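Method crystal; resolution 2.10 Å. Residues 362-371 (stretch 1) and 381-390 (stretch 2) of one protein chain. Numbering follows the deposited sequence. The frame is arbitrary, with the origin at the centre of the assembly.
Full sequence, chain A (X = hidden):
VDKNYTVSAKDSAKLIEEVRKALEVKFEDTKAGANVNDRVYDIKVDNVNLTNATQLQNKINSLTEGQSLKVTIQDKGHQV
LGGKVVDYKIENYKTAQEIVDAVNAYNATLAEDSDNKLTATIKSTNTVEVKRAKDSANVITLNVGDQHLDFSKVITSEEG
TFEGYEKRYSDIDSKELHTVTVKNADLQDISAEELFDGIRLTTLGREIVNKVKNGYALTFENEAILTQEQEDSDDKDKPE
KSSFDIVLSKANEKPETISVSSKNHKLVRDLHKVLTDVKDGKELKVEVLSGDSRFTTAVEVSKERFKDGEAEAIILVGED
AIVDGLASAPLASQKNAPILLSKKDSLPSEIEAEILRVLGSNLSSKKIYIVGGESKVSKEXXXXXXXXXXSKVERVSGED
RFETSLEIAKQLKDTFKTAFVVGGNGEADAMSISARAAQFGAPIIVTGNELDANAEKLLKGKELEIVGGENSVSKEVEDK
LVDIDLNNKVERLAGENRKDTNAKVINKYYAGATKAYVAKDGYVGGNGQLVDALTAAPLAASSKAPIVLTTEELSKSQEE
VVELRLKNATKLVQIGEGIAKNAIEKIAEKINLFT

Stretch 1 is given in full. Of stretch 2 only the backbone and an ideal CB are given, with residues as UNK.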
# COMPACT_ATOMS: atom_id res chain seq x y z
N ASN A 362 -15.34 -4.11 32.87
CA ASN A 362 -16.46 -4.76 33.50
C ASN A 362 -16.53 -6.24 33.15
O ASN A 362 -17.61 -6.80 33.11
CB ASN A 362 -17.79 -4.04 33.15
CG ASN A 362 -18.12 -3.87 31.67
OD1 ASN A 362 -17.22 -3.86 30.80
ND2 ASN A 362 -19.40 -3.67 31.29
N LEU A 363 -15.39 -6.91 32.94
CA LEU A 363 -15.41 -8.34 32.57
C LEU A 363 -16.16 -9.14 33.65
O LEU A 363 -16.77 -10.18 33.38
CB LEU A 363 -13.97 -8.88 32.37
CG LEU A 363 -13.00 -8.66 33.56
CD1 LEU A 363 -13.03 -9.85 34.49
CD2 LEU A 363 -11.59 -8.51 33.07
N SER A 364 -16.16 -8.60 34.89
CA SER A 364 -16.82 -9.26 36.04
C SER A 364 -18.30 -9.54 35.77
O SER A 364 -18.84 -10.48 36.34
CB SER A 364 -16.67 -8.41 37.32
OG SER A 364 -17.39 -7.19 37.23
N SER A 365 -18.97 -8.77 34.92
CA SER A 365 -20.36 -9.10 34.61
C SER A 365 -20.50 -9.90 33.27
O SER A 365 -21.62 -10.06 32.79
CB SER A 365 -21.15 -7.82 34.49
OG SER A 365 -20.34 -6.86 33.83
N LYS A 366 -19.37 -10.37 32.66
CA LYS A 366 -19.48 -11.08 31.40
C LYS A 366 -19.06 -12.50 31.51
O LYS A 366 -18.38 -12.93 32.45
CB LYS A 366 -18.67 -10.35 30.34
CG LYS A 366 -19.20 -8.94 30.15
CD LYS A 366 -18.18 -8.01 29.60
CE LYS A 366 -18.87 -6.68 29.25
NZ LYS A 366 -17.92 -5.76 28.62
N LYS A 367 -19.48 -13.25 30.52
CA LYS A 367 -19.21 -14.66 30.41
C LYS A 367 -18.36 -15.10 29.18
O LYS A 367 -18.35 -14.46 28.15
CB LYS A 367 -20.56 -15.36 30.33
CG LYS A 367 -21.19 -15.52 31.70
CD LYS A 367 -22.58 -14.93 31.71
CE LYS A 367 -23.61 -16.00 31.50
NZ LYS A 367 -24.93 -15.41 31.16
N ILE A 368 -17.70 -16.21 29.33
CA ILE A 368 -16.86 -16.87 28.37
C ILE A 368 -17.50 -18.28 28.20
O ILE A 368 -17.54 -19.04 29.19
CB ILE A 368 -15.40 -17.03 28.82
CG1 ILE A 368 -14.71 -15.64 28.95
CG2 ILE A 368 -14.65 -17.94 27.83
CD1 ILE A 368 -13.30 -15.78 29.52
N TYR A 369 -18.07 -18.57 26.97
CA TYR A 369 -18.61 -19.87 26.71
C TYR A 369 -17.57 -20.66 25.93
O TYR A 369 -17.06 -20.14 24.93
CB TYR A 369 -19.86 -19.79 25.86
CG TYR A 369 -20.98 -18.95 26.42
CD1 TYR A 369 -20.97 -17.58 26.29
CD2 TYR A 369 -22.07 -19.55 27.05
CE1 TYR A 369 -22.02 -16.80 26.76
CE2 TYR A 369 -23.13 -18.78 27.53
CZ TYR A 369 -23.10 -17.41 27.38
OH TYR A 369 -24.15 -16.65 27.88
N ILE A 370 -17.26 -21.87 26.32
CA ILE A 370 -16.33 -22.73 25.59
C ILE A 370 -17.26 -23.74 24.87
O ILE A 370 -18.00 -24.44 25.54
CB ILE A 370 -15.37 -23.36 26.62
CG1 ILE A 370 -14.39 -22.28 27.07
CG2 ILE A 370 -14.61 -24.56 26.05
CD1 ILE A 370 -13.74 -22.54 28.39
N VAL A 371 -17.28 -23.75 23.52
CA VAL A 371 -18.12 -24.69 22.79
C VAL A 371 -17.31 -25.96 22.47
O VAL A 371 -16.15 -25.84 22.10
CB VAL A 371 -18.64 -23.97 21.54
CG1 VAL A 371 -19.44 -24.93 20.64
CG2 VAL A 371 -19.53 -22.79 21.98
N UNK A 381 -7.40 -25.54 29.99
CA UNK A 381 -7.49 -24.17 29.47
C UNK A 381 -8.69 -23.54 30.17
O UNK A 381 -8.70 -22.35 30.51
CB UNK A 381 -7.63 -24.13 27.95
N UNK A 382 -9.71 -24.34 30.40
CA UNK A 382 -10.90 -23.85 31.09
C UNK A 382 -10.57 -23.28 32.50
O UNK A 382 -11.21 -22.30 32.89
CB UNK A 382 -11.92 -24.98 31.21
N UNK A 383 -9.58 -23.87 33.22
CA UNK A 383 -9.18 -23.42 34.56
C UNK A 383 -8.21 -22.24 34.51
O UNK A 383 -8.13 -21.48 35.48
CB UNK A 383 -8.54 -24.58 35.33
N UNK A 384 -7.45 -22.09 33.43
CA UNK A 384 -6.59 -20.92 33.36
C UNK A 384 -7.54 -19.74 33.17
O UNK A 384 -7.30 -18.65 33.70
CB UNK A 384 -5.56 -21.02 32.24
N UNK A 385 -8.63 -19.98 32.44
CA UNK A 385 -9.61 -18.95 32.17
C UNK A 385 -10.39 -18.61 33.44
O UNK A 385 -10.81 -17.48 33.57
CB UNK A 385 -10.56 -19.40 31.06
N UNK A 386 -10.60 -19.59 34.35
CA UNK A 386 -11.30 -19.29 35.60
C UNK A 386 -10.47 -18.35 36.45
O UNK A 386 -11.00 -17.76 37.36
CB UNK A 386 -11.61 -20.57 36.38
N UNK A 387 -9.16 -18.20 36.15
CA UNK A 387 -8.32 -17.31 36.95
C UNK A 387 -8.55 -15.87 36.57
O UNK A 387 -8.08 -14.99 37.29
CB UNK A 387 -6.84 -17.66 36.78
N UNK A 388 -9.25 -15.61 35.48
CA UNK A 388 -9.49 -14.22 35.06
C UNK A 388 -10.39 -13.42 36.02
O UNK A 388 -10.05 -12.32 36.40
CB UNK A 388 -10.12 -14.22 33.67
N UNK A 389 -11.54 -13.97 36.34
CA UNK A 389 -12.50 -13.27 37.18
C UNK A 389 -13.72 -12.85 36.41
O UNK A 389 -14.39 -11.87 36.77
CB UNK A 389 -11.85 -12.04 37.83
N UNK A 390 -14.02 -13.56 35.28
CA UNK A 390 -15.26 -13.24 34.55
C UNK A 390 -16.48 -13.79 35.33
O UNK A 390 -16.35 -14.76 36.07
CB UNK A 390 -15.22 -13.82 33.14

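The strand of stretch 1 and the helix of stretch 2 run antiparallel, their N-to-C directions 178° apart and their axes 10.8 Å apart at closest approach. That spacing leaves room for a layer of side chains, and I368 and I370 point their CB atoms into it.

Position 381 sets its CB sideways, with nothing of stretch 1 within 5.5 Å, so the visible atoms exclude little. It is T381.

At 382 the CB is again sideways, but the ideal CB lies 4.1 Å from I370 CD1. An aliphatic residue would suit, as would a long polar one whose methylenes cover that methyl. The residue is E382: its CG packs 3.7 Å from I370 CD1, and its carboxylate is hydrogen-bonded elsewhere in the structure.

Positions 383 and 384 are out of reach of stretch 1, which sets no preference; they are E383 and K384.

Position 385 points toward the strand, its ideal CB 4.8 Å from I368 CD1 and 5.2 Å from I370 CD1. Two methyls and no polar partner at that range favour a branched or long aliphatic residue: leucine, isoleucine or methionine. L385, with chi1 m and chi2 t, spans both, CD1 lying 3.7 Å from I370 CD1 and CD2 4.3 Å from I368 CD1.

Position 386 points away and 387 is out of reach, so polar residues fit both. S386 turns its OG back to the O of E383 (2.7 Å), a hydrogen bond within the stretch; K387 makes no contact with stretch 1.

At 388 the CB points toward stretch 1, with its ideal position 5.3 Å from L363 CD1 and 5.5 Å from I368 CD1. The gap calls for an apolar side chain of some length. L388 brings CD2 to 3.6 Å from L363 CD2.

Position 389 has phi/psi of 110/24, the first residue after the helix to leave helical angles. A CB here would be jammed against the carbonyl O of residue 388, which by itself calls for glycine. In G389 the backbone O lies 3.3 Å from L363 CD1 and 3.6 Å from S364 CA.

Position 390 brings the two backbones closest in register, its CA 4.5 Å from S364 CA. Its CA-to-CB bond points sideways, and the ideal CB sits 3.4 Å from K366 O and 4.5 Å from I368 CD1, so a compact aliphatic such as valine or isoleucine is plausible. V390 places CG1 3.8 Å from I368 CD1 and 4.2 Å from L363 CD1, bridging these side chains. No hydrogen bond crosses between the stretches; the contacts between them are van der Waals packing, chiefly apolar.

Stretch 2, residues 381-390: TEEKLSKLGV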
# COMPACT_ATOMS: atom_id res chain seq x y z
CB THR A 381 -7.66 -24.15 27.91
OG1 THR A 381 -6.37 -24.33 27.30
CG2 THR A 381 -8.27 -22.80 27.40
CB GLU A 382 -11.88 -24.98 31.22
CG GLU A 382 -13.31 -24.54 31.44
CD GLU A 382 -14.22 -25.73 31.36
OE1 GLU A 382 -15.43 -25.57 31.50
OE2 GLU A 382 -13.68 -26.87 31.14
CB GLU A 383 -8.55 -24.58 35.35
CG GLU A 383 -7.26 -25.07 34.74
CD GLU A 383 -6.81 -26.41 35.28
OE1 GLU A 383 -5.63 -26.51 35.70
OE2 GLU A 383 -7.62 -27.35 35.28
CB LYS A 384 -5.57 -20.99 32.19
CG LYS A 384 -4.97 -19.62 31.84
CD LYS A 384 -3.99 -19.67 30.64
CE LYS A 384 -3.72 -18.28 30.09
NZ LYS A 384 -2.39 -17.70 30.53
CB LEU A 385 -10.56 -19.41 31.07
CG LEU A 385 -9.92 -19.49 29.69
CD1 LEU A 385 -10.81 -20.33 28.79
CD2 LEU A 385 -9.75 -18.10 29.11
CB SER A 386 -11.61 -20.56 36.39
OG SER A 386 -10.43 -21.23 36.78
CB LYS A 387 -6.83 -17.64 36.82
CG LYS A 387 -6.54 -19.15 36.97
CD LYS A 387 -6.20 -19.54 38.40
CE LYS A 387 -6.89 -20.82 38.81
NZ LYS A 387 -6.09 -22.01 38.42
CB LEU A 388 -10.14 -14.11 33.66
CG LEU A 388 -9.46 -13.11 32.76
CD1 LEU A 388 -9.87 -13.36 31.31
CD2 LEU A 388 -9.84 -11.71 33.17
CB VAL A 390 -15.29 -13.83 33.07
CG1 VAL A 390 -14.19 -13.20 32.22
CG2 VAL A 390 -15.16 -15.35 33.09
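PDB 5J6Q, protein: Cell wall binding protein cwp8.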